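Local coordinates for protein xylan esterase 1 (PDB 3FCY) that probably removes acetyl groups from acetylated xylan, as an alpha/beta-hydrolase esterase of carbohydrate esterase family CE7, at residues 141-146 with 177-182; 62-67 with 86-91; 213-218 with 227-232; 91-96 with 150-155; 173-178 with 272-277. One frame throughout, in Å; residues are numbered along the deposited sequence.

Interaction 1 of 5, residues 141-146 with 177-182; sequences DVRGQG and FRHIFL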
# COMPACT_ATOMS: atom_id res chain seq x y z
N ASP A 141 18.64 14.14 25.25
CA ASP A 141 17.42 13.37 25.04
C ASP A 141 16.28 14.35 25.26
O ASP A 141 16.29 15.13 26.21
CB ASP A 141 17.29 12.22 26.04
CG ASP A 141 18.19 11.05 25.71
OD1 ASP A 141 18.53 10.87 24.52
OD2 ASP A 141 18.53 10.28 26.64
N VAL A 142 15.29 14.32 24.36
CA VAL A 142 14.14 15.20 24.49
C VAL A 142 13.21 14.64 25.57
O VAL A 142 13.07 13.43 25.70
CB VAL A 142 13.36 15.31 23.15
CG1 VAL A 142 12.06 16.08 23.36
CG2 VAL A 142 14.23 16.03 22.11
N ARG A 143 12.60 15.54 26.34
CA ARG A 143 11.68 15.13 27.40
C ARG A 143 10.61 14.17 26.90
O ARG A 143 10.02 14.38 25.85
CB ARG A 143 10.96 16.35 27.98
CG ARG A 143 11.86 17.39 28.61
CD ARG A 143 11.04 18.54 29.18
NE ARG A 143 11.89 19.54 29.81
CZ ARG A 143 11.50 20.37 30.77
NH1 ARG A 143 10.25 20.34 31.21
NH2 ARG A 143 12.37 21.23 31.28
N GLY A 144 10.38 13.11 27.66
CA GLY A 144 9.35 12.14 27.33
C GLY A 144 9.35 11.42 25.99
O GLY A 144 8.32 10.88 25.59
N GLN A 145 10.48 11.41 25.29
CA GLN A 145 10.51 10.70 24.02
C GLN A 145 11.20 9.34 24.17
O GLN A 145 10.89 8.60 25.10
CB GLN A 145 11.14 11.57 22.92
CG GLN A 145 10.31 12.85 22.69
CD GLN A 145 10.59 13.55 21.37
OE1 GLN A 145 11.43 13.13 20.57
NE2 GLN A 145 9.86 14.64 21.12
N GLY A 146 12.13 9.00 23.28
CA GLY A 146 12.76 7.69 23.37
C GLY A 146 13.94 7.53 24.31
O GLY A 146 14.48 6.43 24.43
N PHE A 177 7.00 21.95 23.93
CA PHE A 177 8.18 22.26 23.13
C PHE A 177 8.82 23.57 23.56
O PHE A 177 9.94 23.89 23.17
CB PHE A 177 7.86 22.28 21.63
CG PHE A 177 8.18 20.98 20.94
CD1 PHE A 177 9.48 20.49 20.90
CD2 PHE A 177 7.16 20.22 20.35
CE1 PHE A 177 9.78 19.27 20.29
CE2 PHE A 177 7.45 19.00 19.74
CZ PHE A 177 8.76 18.52 19.71
N ARG A 178 8.09 24.34 24.36
CA ARG A 178 8.61 25.59 24.88
C ARG A 178 9.68 25.20 25.90
O ARG A 178 10.79 25.75 25.91
CB ARG A 178 7.47 26.38 25.53
CG ARG A 178 7.84 27.73 26.12
CD ARG A 178 8.10 27.61 27.61
NE ARG A 178 7.87 28.86 28.32
CZ ARG A 178 8.06 29.01 29.63
NH1 ARG A 178 8.49 27.98 30.35
NH2 ARG A 178 7.84 30.18 30.21
N HIS A 179 9.36 24.21 26.73
CA HIS A 179 10.30 23.74 27.75
C HIS A 179 11.47 23.02 27.08
O HIS A 179 12.63 23.21 27.46
CB HIS A 179 9.61 22.78 28.72
CG HIS A 179 8.31 23.29 29.26
ND1 HIS A 179 8.10 24.62 29.56
CD2 HIS A 179 7.16 22.65 29.58
CE1 HIS A 179 6.88 24.78 30.03
NE2 HIS A 179 6.29 23.60 30.05
N ILE A 180 11.16 22.20 26.08
CA ILE A 180 12.19 21.46 25.35
C ILE A 180 13.17 22.44 24.71
O ILE A 180 14.38 22.24 24.79
CB ILE A 180 11.56 20.56 24.26
CG1 ILE A 180 10.70 19.48 24.93
CG2 ILE A 180 12.67 19.90 23.42
CD1 ILE A 180 9.90 18.62 23.95
N PHE A 181 12.66 23.49 24.07
CA PHE A 181 13.53 24.48 23.46
C PHE A 181 14.42 25.07 24.55
O PHE A 181 15.63 25.21 24.37
CB PHE A 181 12.72 25.60 22.81
CG PHE A 181 12.08 25.23 21.49
CD1 PHE A 181 12.07 23.91 21.03
CD2 PHE A 181 11.45 26.21 20.71
CE1 PHE A 181 11.45 23.58 19.82
CE2 PHE A 181 10.82 25.88 19.51
CZ PHE A 181 10.82 24.56 19.06
N LEU A 182 13.82 25.40 25.70
CA LEU A 182 14.58 25.95 26.81
C LEU A 182 15.66 24.97 27.28
O LEU A 182 16.75 25.40 27.66
CB LEU A 182 13.65 26.31 27.98
CG LEU A 182 12.77 27.55 27.76
CD1 LEU A 182 11.86 27.76 28.97
CD2 LEU A 182 13.65 28.77 27.51

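Interaction 2 of 5, residues 62-67 with 86-91; sequences RSVDPK and YFTGVR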
# COMPACT_ATOMS: atom_id res chain seq x y z
N ARG A 62 16.80 30.62 33.16
CA ARG A 62 17.98 31.14 33.85
C ARG A 62 17.89 31.15 35.37
O ARG A 62 18.90 31.27 36.05
CB ARG A 62 18.31 32.53 33.31
CG ARG A 62 18.90 32.47 31.90
CD ARG A 62 18.80 33.79 31.16
NE ARG A 62 19.33 33.65 29.80
CZ ARG A 62 19.14 34.55 28.83
NH1 ARG A 62 18.43 35.64 29.06
NH2 ARG A 62 19.67 34.34 27.63
N SER A 63 16.68 31.02 35.91
CA SER A 63 16.51 31.00 37.35
C SER A 63 16.60 29.58 37.91
O SER A 63 16.59 29.37 39.12
CB SER A 63 15.17 31.61 37.73
OG SER A 63 14.10 30.82 37.25
N VAL A 64 16.70 28.60 37.02
CA VAL A 64 16.77 27.20 37.45
C VAL A 64 18.15 26.78 37.94
O VAL A 64 19.17 27.13 37.35
CB VAL A 64 16.36 26.23 36.31
CG1 VAL A 64 16.48 24.79 36.80
CG2 VAL A 64 14.94 26.52 35.85
N ASP A 65 18.17 26.01 39.02
CA ASP A 65 19.42 25.47 39.56
C ASP A 65 19.55 24.13 38.85
O ASP A 65 18.78 23.20 39.13
CB ASP A 65 19.32 25.24 41.07
CG ASP A 65 20.61 24.69 41.66
OD1 ASP A 65 21.37 24.02 40.92
OD2 ASP A 65 20.86 24.92 42.86
N PRO A 66 20.51 24.00 37.94
CA PRO A 66 20.70 22.74 37.20
C PRO A 66 21.08 21.52 38.04
O PRO A 66 20.73 20.39 37.68
CB PRO A 66 21.78 23.10 36.19
CG PRO A 66 22.61 24.10 36.94
CD PRO A 66 21.56 24.97 37.59
N LYS A 67 21.77 21.74 39.16
CA LYS A 67 22.19 20.64 40.02
C LYS A 67 22.72 19.48 39.17
O LYS A 67 22.27 18.34 39.27
CB LYS A 67 21.03 20.16 40.89
CG LYS A 67 20.64 21.14 41.99
CD LYS A 67 19.55 20.58 42.88
CE LYS A 67 19.17 21.56 43.98
NZ LYS A 67 18.10 21.00 44.86
N TYR A 86 23.16 14.67 33.71
CA TYR A 86 21.80 15.00 34.09
C TYR A 86 21.74 16.40 34.67
O TYR A 86 22.61 16.80 35.44
CB TYR A 86 21.26 14.04 35.14
CG TYR A 86 21.31 12.59 34.74
CD1 TYR A 86 22.49 11.85 34.90
CD2 TYR A 86 20.20 11.95 34.21
CE1 TYR A 86 22.55 10.51 34.54
CE2 TYR A 86 20.25 10.61 33.84
CZ TYR A 86 21.43 9.90 34.01
OH TYR A 86 21.50 8.58 33.64
N PHE A 87 20.73 17.16 34.27
CA PHE A 87 20.55 18.50 34.80
C PHE A 87 19.06 18.78 34.92
O PHE A 87 18.24 18.16 34.23
CB PHE A 87 21.22 19.55 33.91
CG PHE A 87 20.57 19.73 32.56
CD1 PHE A 87 20.88 18.89 31.50
CD2 PHE A 87 19.67 20.77 32.35
CE1 PHE A 87 20.31 19.09 30.24
CE2 PHE A 87 19.09 20.98 31.10
CZ PHE A 87 19.42 20.14 30.04
N THR A 88 18.70 19.70 35.81
CA THR A 88 17.30 20.03 35.99
C THR A 88 16.91 21.21 35.11
O THR A 88 17.57 22.25 35.12
CB THR A 88 17.01 20.38 37.47
OG1 THR A 88 17.33 19.24 38.29
CG2 THR A 88 15.55 20.74 37.66
N GLY A 89 15.85 21.02 34.32
CA GLY A 89 15.38 22.08 33.44
C GLY A 89 14.18 22.76 34.06
O GLY A 89 13.90 22.56 35.24
N VAL A 90 13.46 23.57 33.28
CA VAL A 90 12.30 24.26 33.81
C VAL A 90 11.25 23.25 34.27
O VAL A 90 11.18 22.14 33.76
CB VAL A 90 11.67 25.22 32.76
CG1 VAL A 90 12.65 26.35 32.45
CG2 VAL A 90 11.31 24.46 31.49
N ARG A 91 10.45 23.66 35.25
CA ARG A 91 9.38 22.84 35.81
C ARG A 91 9.91 21.61 36.56
O ARG A 91 9.17 20.65 36.79
CB ARG A 91 8.39 22.42 34.72
CG ARG A 91 7.84 23.58 33.88
CD ARG A 91 7.35 24.73 34.77
NE ARG A 91 7.13 25.97 34.02
CZ ARG A 91 6.09 26.21 33.23
NH1 ARG A 91 5.14 25.29 33.06
NH2 ARG A 91 5.98 27.38 32.61

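Interaction 3 of 5, residues 213-218 with 227-232; sequences LSLACA and VVSEYP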
# COMPACT_ATOMS: atom_id res chain seq x y z
N LEU A 213 15.42 21.72 16.59
CA LEU A 213 15.96 22.01 17.91
C LEU A 213 17.31 22.72 17.80
O LEU A 213 17.66 23.51 18.67
CB LEU A 213 16.13 20.71 18.71
CG LEU A 213 14.83 20.01 19.12
CD1 LEU A 213 15.16 18.73 19.89
CD2 LEU A 213 14.00 20.95 19.99
N SER A 214 18.07 22.42 16.75
CA SER A 214 19.36 23.06 16.54
C SER A 214 19.15 24.55 16.29
O SER A 214 19.88 25.39 16.82
CB SER A 214 20.10 22.45 15.35
OG SER A 214 20.60 21.16 15.67
N LEU A 215 18.14 24.87 15.49
CA LEU A 215 17.82 26.26 15.18
C LEU A 215 17.33 26.96 16.44
O LEU A 215 17.76 28.08 16.74
CB LEU A 215 16.75 26.33 14.09
CG LEU A 215 17.11 25.77 12.71
CD1 LEU A 215 15.86 25.72 11.84
CD2 LEU A 215 18.19 26.63 12.05
N ALA A 216 16.43 26.30 17.17
CA ALA A 216 15.89 26.87 18.40
C ALA A 216 17.00 27.14 19.41
O ALA A 216 17.05 28.21 20.02
CB ALA A 216 14.85 25.93 19.01
N CYS A 217 17.89 26.17 19.57
CA CYS A 217 19.00 26.30 20.50
C CYS A 217 19.92 27.47 20.17
O CYS A 217 20.27 28.27 21.04
CB CYS A 217 19.81 25.00 20.50
SG CYS A 217 21.27 25.07 21.54
N ALA A 218 20.32 27.57 18.90
CA ALA A 218 21.20 28.64 18.46
C ALA A 218 20.49 29.99 18.50
O ALA A 218 21.13 31.04 18.52
CB ALA A 218 21.70 28.36 17.04
N VAL A 227 25.87 26.06 13.33
CA VAL A 227 24.58 25.38 13.32
C VAL A 227 24.36 24.52 12.08
O VAL A 227 24.41 25.02 10.95
CB VAL A 227 23.41 26.39 13.39
CG1 VAL A 227 22.10 25.66 13.60
CG2 VAL A 227 23.66 27.42 14.48
N VAL A 228 24.14 23.23 12.28
CA VAL A 228 23.85 22.33 11.17
C VAL A 228 22.42 21.84 11.38
O VAL A 228 22.12 21.15 12.36
CB VAL A 228 24.82 21.13 11.11
CG1 VAL A 228 24.38 20.17 10.00
CG2 VAL A 228 26.25 21.62 10.82
N SER A 229 21.54 22.23 10.46
CA SER A 229 20.14 21.86 10.53
C SER A 229 19.73 21.09 9.28
O SER A 229 19.60 21.67 8.19
CB SER A 229 19.28 23.12 10.69
OG SER A 229 17.92 22.79 10.87
N GLU A 230 19.52 19.79 9.44
CA GLU A 230 19.14 18.92 8.34
C GLU A 230 17.64 18.73 8.26
O GLU A 230 17.02 18.25 9.21
CB GLU A 230 19.85 17.57 8.50
CG GLU A 230 21.36 17.71 8.47
CD GLU A 230 22.09 16.41 8.72
OE1 GLU A 230 21.80 15.42 8.02
OE2 GLU A 230 22.97 16.39 9.60
N TYR A 231 17.06 19.08 7.11
CA TYR A 231 15.62 18.98 6.89
C TYR A 231 14.85 19.17 8.19
O TYR A 231 14.18 18.25 8.68
CB TYR A 231 15.26 17.63 6.23
CG TYR A 231 16.00 16.40 6.74
CD1 TYR A 231 15.37 15.49 7.59
CD2 TYR A 231 17.30 16.12 6.32
CE1 TYR A 231 16.02 14.32 8.00
CE2 TYR A 231 17.95 14.95 6.73
CZ TYR A 231 17.31 14.06 7.57
OH TYR A 231 17.95 12.90 7.95
N PRO A 232 14.93 20.38 8.76
CA PRO A 232 14.26 20.74 10.01
C PRO A 232 12.75 20.52 10.09
O PRO A 232 12.01 20.78 9.14
CB PRO A 232 14.65 22.20 10.21
CG PRO A 232 14.81 22.71 8.80
CD PRO A 232 15.56 21.57 8.15

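Interaction 4 of 5, residues 91-96 with 150-155; sequences RGARIH and QDVGGV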
# COMPACT_ATOMS: atom_id res chain seq x y z
N ARG A 91 10.45 23.66 35.25
CA ARG A 91 9.38 22.84 35.81
C ARG A 91 9.91 21.61 36.56
O ARG A 91 9.17 20.65 36.79
CB ARG A 91 8.39 22.42 34.72
CG ARG A 91 7.84 23.58 33.88
CD ARG A 91 7.35 24.73 34.77
NE ARG A 91 7.13 25.97 34.02
CZ ARG A 91 6.09 26.21 33.23
NH1 ARG A 91 5.14 25.29 33.06
NH2 ARG A 91 5.98 27.38 32.61
N GLY A 92 11.18 21.66 36.94
CA GLY A 92 11.79 20.57 37.69
C GLY A 92 12.11 19.28 36.95
O GLY A 92 12.44 18.28 37.59
N ALA A 93 12.03 19.30 35.63
CA ALA A 93 12.31 18.09 34.85
C ALA A 93 13.80 17.75 34.82
O ALA A 93 14.64 18.60 34.55
CB ALA A 93 11.79 18.26 33.42
N ARG A 94 14.12 16.48 35.09
CA ARG A 94 15.50 16.02 35.07
C ARG A 94 15.82 15.64 33.62
O ARG A 94 15.25 14.69 33.09
CB ARG A 94 15.64 14.81 36.00
CG ARG A 94 17.06 14.50 36.44
CD ARG A 94 17.65 15.64 37.26
NE ARG A 94 18.96 15.28 37.80
CZ ARG A 94 19.90 16.15 38.16
NH1 ARG A 94 19.67 17.46 38.04
NH2 ARG A 94 21.06 15.72 38.63
N ILE A 95 16.72 16.39 32.99
CA ILE A 95 17.09 16.15 31.60
C ILE A 95 18.37 15.32 31.48
O ILE A 95 19.29 15.45 32.29
CB ILE A 95 17.31 17.49 30.85
CG1 ILE A 95 16.15 18.45 31.13
CG2 ILE A 95 17.44 17.23 29.35
CD1 ILE A 95 14.78 17.93 30.69
N HIS A 96 18.42 14.46 30.47
CA HIS A 96 19.59 13.62 30.25
C HIS A 96 20.25 13.85 28.91
O HIS A 96 19.60 14.17 27.92
CB HIS A 96 19.20 12.14 30.39
CG HIS A 96 20.27 11.19 29.94
ND1 HIS A 96 20.40 10.79 28.62
CD2 HIS A 96 21.25 10.56 30.62
CE1 HIS A 96 21.42 9.96 28.52
NE2 HIS A 96 21.96 9.80 29.72
N GLN A 150 13.02 13.49 31.42
CA GLN A 150 11.69 13.56 32.01
C GLN A 150 10.76 14.67 31.51
O GLN A 150 11.19 15.79 31.24
CB GLN A 150 11.86 13.65 33.53
CG GLN A 150 10.65 14.10 34.32
CD GLN A 150 10.98 14.22 35.80
OE1 GLN A 150 12.09 14.60 36.17
NE2 GLN A 150 10.01 13.91 36.66
N ASP A 151 9.49 14.31 31.37
CA ASP A 151 8.42 15.24 30.98
C ASP A 151 7.51 15.19 32.20
O ASP A 151 6.80 14.20 32.41
CB ASP A 151 7.67 14.74 29.74
CG ASP A 151 6.40 15.55 29.45
OD1 ASP A 151 6.24 16.64 30.02
OD2 ASP A 151 5.58 15.10 28.61
N VAL A 152 7.56 16.23 33.02
CA VAL A 152 6.76 16.29 34.24
C VAL A 152 5.26 16.44 33.96
O VAL A 152 4.44 16.32 34.86
CB VAL A 152 7.21 17.45 35.17
CG1 VAL A 152 8.64 17.21 35.63
CG2 VAL A 152 7.11 18.78 34.44
N GLY A 153 4.93 16.70 32.69
CA GLY A 153 3.53 16.85 32.32
C GLY A 153 2.83 17.97 33.08
O GLY A 153 3.38 19.06 33.24
N GLY A 154 1.62 17.68 33.55
CA GLY A 154 0.87 18.68 34.29
C GLY A 154 0.20 19.67 33.36
O GLY A 154 0.08 20.85 33.67
N VAL A 155 -0.24 19.18 32.20
CA VAL A 155 -0.91 20.02 31.23
C VAL A 155 -2.33 19.53 30.99
O VAL A 155 -2.64 18.36 31.21
CB VAL A 155 -0.18 20.02 29.87
CG1 VAL A 155 1.23 20.57 30.04
CG2 VAL A 155 -0.13 18.60 29.32

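Interaction 5 of 5, residues 173-178 with 272-277; sequences DNMLFR and TKLGYI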
# COMPACT_ATOMS: atom_id res chain seq x y z
N ASP A 173 2.51 29.41 28.00
CA ASP A 173 3.76 29.19 28.74
C ASP A 173 3.92 27.74 29.22
O ASP A 173 4.95 27.39 29.79
CB ASP A 173 3.85 30.13 29.95
CG ASP A 173 3.99 31.60 29.55
OD1 ASP A 173 4.12 32.44 30.46
OD2 ASP A 173 3.96 31.92 28.34
N ASN A 174 2.90 26.91 28.99
CA ASN A 174 2.96 25.51 29.41
C ASN A 174 3.10 24.54 28.24
O ASN A 174 2.98 23.32 28.40
CB ASN A 174 1.71 25.14 30.23
CG ASN A 174 1.56 25.99 31.48
OD1 ASN A 174 2.53 26.22 32.21
ND2 ASN A 174 0.34 26.44 31.75
N MET A 175 3.37 25.08 27.06
CA MET A 175 3.54 24.24 25.87
C MET A 175 4.84 23.47 26.03
O MET A 175 5.89 24.05 26.28
CB MET A 175 3.54 25.12 24.62
CG MET A 175 2.16 25.72 24.36
SD MET A 175 2.14 26.94 23.05
CE MET A 175 2.18 25.89 21.60
N LEU A 176 4.77 22.15 25.88
CA LEU A 176 5.94 21.29 26.06
C LEU A 176 7.17 21.62 25.21
O LEU A 176 8.28 21.57 25.72
CB LEU A 176 5.56 19.82 25.86
CG LEU A 176 6.69 18.82 26.10
CD1 LEU A 176 7.27 19.00 27.50
CD2 LEU A 176 6.18 17.39 25.91
N PHE A 177 7.00 21.95 23.93
CA PHE A 177 8.18 22.26 23.13
C PHE A 177 8.82 23.57 23.56
O PHE A 177 9.94 23.89 23.17
CB PHE A 177 7.86 22.28 21.63
CG PHE A 177 8.18 20.98 20.94
CD1 PHE A 177 9.48 20.49 20.90
CD2 PHE A 177 7.16 20.22 20.35
CE1 PHE A 177 9.78 19.27 20.29
CE2 PHE A 177 7.45 19.00 19.74
CZ PHE A 177 8.76 18.52 19.71
N ARG A 178 8.09 24.34 24.36
CA ARG A 178 8.61 25.59 24.88
C ARG A 178 9.68 25.20 25.90
O ARG A 178 10.79 25.75 25.91
CB ARG A 178 7.47 26.38 25.53
CG ARG A 178 7.84 27.73 26.12
CD ARG A 178 8.10 27.61 27.61
NE ARG A 178 7.87 28.86 28.32
CZ ARG A 178 8.06 29.01 29.63
NH1 ARG A 178 8.49 27.98 30.35
NH2 ARG A 178 7.84 30.18 30.21
N THR A 272 -1.62 30.58 15.39
CA THR A 272 -0.90 31.71 15.97
C THR A 272 -0.20 31.22 17.23
O THR A 272 0.96 31.56 17.48
CB THR A 272 -1.84 32.88 16.33
OG1 THR A 272 -2.43 33.41 15.13
CG2 THR A 272 -1.08 33.98 17.05
N LYS A 273 -0.91 30.43 18.02
CA LYS A 273 -0.35 29.89 19.25
C LYS A 273 0.82 28.97 18.92
O LYS A 273 1.84 28.96 19.62
CB LYS A 273 -1.42 29.15 20.04
CG LYS A 273 -1.02 28.84 21.47
CD LYS A 273 -2.24 28.43 22.28
CE LYS A 273 -1.88 28.16 23.73
NZ LYS A 273 -3.09 27.80 24.51
N LEU A 274 0.67 28.18 17.86
CA LEU A 274 1.75 27.28 17.43
C LEU A 274 2.93 28.13 16.96
O LEU A 274 4.06 27.65 16.85
CB LEU A 274 1.27 26.37 16.29
CG LEU A 274 0.28 25.26 16.66
CD1 LEU A 274 -0.18 24.54 15.40
CD2 LEU A 274 0.93 24.28 17.63
N GLY A 275 2.66 29.40 16.69
CA GLY A 275 3.70 30.31 16.25
C GLY A 275 4.79 30.48 17.29
O GLY A 275 5.93 30.80 16.96
N TYR A 276 4.44 30.26 18.56
CA TYR A 276 5.41 30.38 19.64
C TYR A 276 6.53 29.36 19.53
O TYR A 276 7.65 29.60 19.98
CB TYR A 276 4.73 30.21 21.00
CG TYR A 276 3.89 31.39 21.43
CD1 TYR A 276 4.46 32.65 21.63
CD2 TYR A 276 2.52 31.24 21.66
CE1 TYR A 276 3.68 33.73 22.06
CE2 TYR A 276 1.74 32.31 22.09
CZ TYR A 276 2.32 33.55 22.28
OH TYR A 276 1.54 34.60 22.70
N ILE A 277 6.22 28.21 18.94
CA ILE A 277 7.21 27.15 18.80
C ILE A 277 7.54 26.84 17.35
O ILE A 277 7.92 25.71 17.01
CB ILE A 277 6.77 25.86 19.53
CG1 ILE A 277 5.42 25.37 18.98
CG2 ILE A 277 6.65 26.14 21.03
CD1 ILE A 277 4.96 24.05 19.58

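Interaction 1 of 5, residues 141-146 with 177-182
Arg143 points its side chain at helix 176-192 and lays its guanidinium across His179. Its CB points toward the helix, and CG is turned opposite the carbonyl carbon (chi1 -61°). From CG the chain runs out straight. CD passes Ile180 CG1 at 4.4 Å. CZ and the nitrogens then spread over His179 CB, which sits over one face of the guanidinium, off toward its rim. Arg143 NH1 is the nearest atom, 3.5 Å from His179 CB. The guanidinium and imidazole planes are 34° apart, so this is no flat stack. The charged tip is held from outside the pair: NE forms a salt bridge with Asp183 OD2, the stronger partner, on the next turn of the helix, and NH2 bonds to Val90 O. Val142 CG1 presses on Ile180 CD1 at 3.4 Å, which is tight for two methyl groups. These two side chains cross at about a right angle. A type II turn runs from Val142 to Gln145, with Gly144 at its positive-phi position, and its closing bond from Gln145 N to Val142 O is weak. The buried loop after strand 136-140 docks on helix 176-192, which packs against the sheet in the alpha/beta-hydrolase fold.

Interaction 2 of 5, residues 62-67 with 86-91
Val64 and Pro66 lie against Thr88 and its neighbours. The loop between helix 50-62 and strand 69-72 here runs roughly antiparallel to the end of strand 80-88, in the antiparallel, N-terminal part of the alpha/beta-hydrolase sheet. The first shell has one hydrogen bond. Thr88 N donates to Pro66 O at 2.8 Å, in the carbonyl plane and on a lone pair, with an N-H...O angle of 159°. The same oxygen also receives a CA-H contact from Phe87 CA at 3.4 Å. Further along, Val64 turns its two methyls to different partners. CG1, opposite the backbone N (chi1 179°), rests on Thr88 O at 3.2 Å. CG2 meets Val90 CG1 at 4.1 Å, and these two side chains cross at about a right angle. Pro66 CB faces Phe87 CB at the other end of the contact. A second shell of bonds surrounds these. Thr88 OG1 is bonded to Arg94 NH1, and Arg94 NH2 reaches Lys67 O, so one arginine ties both segments. Thr88 O takes a bond from Gln186 NE2 of helix 176-192. The loop also has an Asx turn at Asp65, consistent with Pro66 O being presented to the strand. In that turn Lys67 N meets Asp65 OD1 at 2.9 Å, on the anti side and 26° out of the carboxylate plane.

Interaction 3 of 5, residues 213-218 with 227-232
Ser229 OG lies beneath the cover of Leu215, whose CG stands 3.6 Å from it. The hydroxyl is bonded to Gly211 O, one turn before Leu215 on helix 209-220. The isobutyl group covers the serine: CD2 lies 3.9 Å from Ser229 CB, and CD1 reaches on to Pro232 CB at 4.1 Å. With CG turned opposite the carbonyl carbon (chi1 -64°), both methyls come down to the strand although CB leaves the helix to one side. If an alanine stood at Leu215, Ser229 and Pro232 would probably lose this cover and a gap would open between helix and strand. Nearer the start of the strand, Ala218 CB presses on Val227 CG2 at 3.4 Å, a tight methyl contact. Val227 CG1 lies 3.9 Å from Ser214 O. Ser214 OG is bonded to Gly210 O of its own helix, so both serine hydroxyls serve helix carbonyls. The axes pass 7.9 Å apart at 151°, nearly antiparallel. This is the second half of a beta-alpha-beta unit, whose first strand, 202-207, leads to the predicted nucleophile Ser208. Val228 bonds to Val204 and Gly206 of that strand and turns its side chain to helix 333-342. Elsewhere on helix 209-220, Leu213 and Ala216 pack on helix 176-192.

Interaction 4 of 5, residues 91-96 with 150-155
Gln150 grips Arg94 twice, once with its backbone and once with its side chain. Gln150 N donates to Arg94 O at 3.0 Å, nearly straight at 169°. Gln150 OE1 takes Arg94 N at 3.0 Å and 167°. Both donors are tilted somewhat from the carbonyl planes. The side chain reaches back because CG lies opposite the backbone N (chi1 165°) and the rest is extended. The backbone donor and acceptor of Arg94 are therefore both satisfied by one residue, and the amide oxygen stands in for a strand carbonyl. Gln150 O faces Ala93 CB at 3.3 Å. Next to these bonds the contact is mostly apolar. Val152 spreads its methyls over residues 91-93: CG1 meets Ala93 CB at 4.0 Å, and CG2 lies 3.9 Å from Arg91 CB. Asp151 turns away from Arg94. Its OD1 accepts from Gly153 N at 3.0 Å, from above the carboxylate plane, and makes an Asx turn. Its OD2 bonds to Thr159 OG1 of a second subunit. Arg91 sends its charged end elsewhere, with NE paired to Glu60 OE2 and NH1 to Asn174 OD1. The guanidinium of Arg94 also turns elsewhere, with NH1 bonded to Thr88 OG1. Strand 94-102 runs antiparallel to 136-140. Beyond that pairing, the loop residue Gln150 bonds to the start of strand 94-102 in a strand-like way, at the margin of the alpha/beta-hydrolase sheet.

Interaction 5 of 5, residues 173-178 with 272-277
Met175 leaves its backbone with CG opposite the carbonyl carbon (chi1 -69°) and bends only at its last torsion (77°), which brings CE up to Ile277. Ile277 holds CG1 in the crowded position between N and carbonyl carbon (chi1 58°), which carries CD1 toward the methionine. Met175 CE and Ile277 CD1 are 3.9 Å apart. The contact joins the N-cap position of helix 176-192, filled by Met175, to residues 273-277, around the C-terminal part of helix 267-274, in the helical region outside the sheet of the alpha/beta-hydrolase fold. Ile277 CD1 also touches Phe177 CB at 4.0 Å, and its CG2 reaches the backbone N of Arg178. A glycine in place of Ile277 would probably strip the methionine methyl and Phe177 CB of their shared apolar neighbour and set the methionine tip free to turn. Met175 SD also lies 4.0 Å from Lys273 CG, and CE lies 3.7 Å from Lys273 O. That carbonyl is bonded to Tyr276 N. Lys273 NZ is bonded to Asp170 O and Leu168 O, which probably hold its charged end. The Phe177 side chain comes within about 4 Å of that of Tyr117, a predicted substrate-binding residue. At the helix start, Arg178 N donates to Met175 O at 2.9 Å. The Arg178 guanidinium pairs with Glu60 and carries Asp173 O 3.4 Å above the centre of its plane.

How the interactions relate
Interactions 1, 3 and 5 are buried, with centres within about 14 Å of the chain centre; interactions 2 and 4 lie farther out and are partly exposed. Chemistry follows place. The buried three are joined mainly by carbon contacts, whereas the outer two use hydrogen bonds to the backbone at neighbouring strands of one sheet, in interaction 4 one of them accepted by a glutamine side-chain oxygen. Interactions 1 and 5 share Phe177 and Arg178 on helix 176-192. That helix also packs on Leu213 of interaction 3 through Ile180 and Phe181. Arg91 belongs to both interactions 2 and 4 and reaches interaction 5 through Asn174. Interactions 1 and 4 both touch the second subunit.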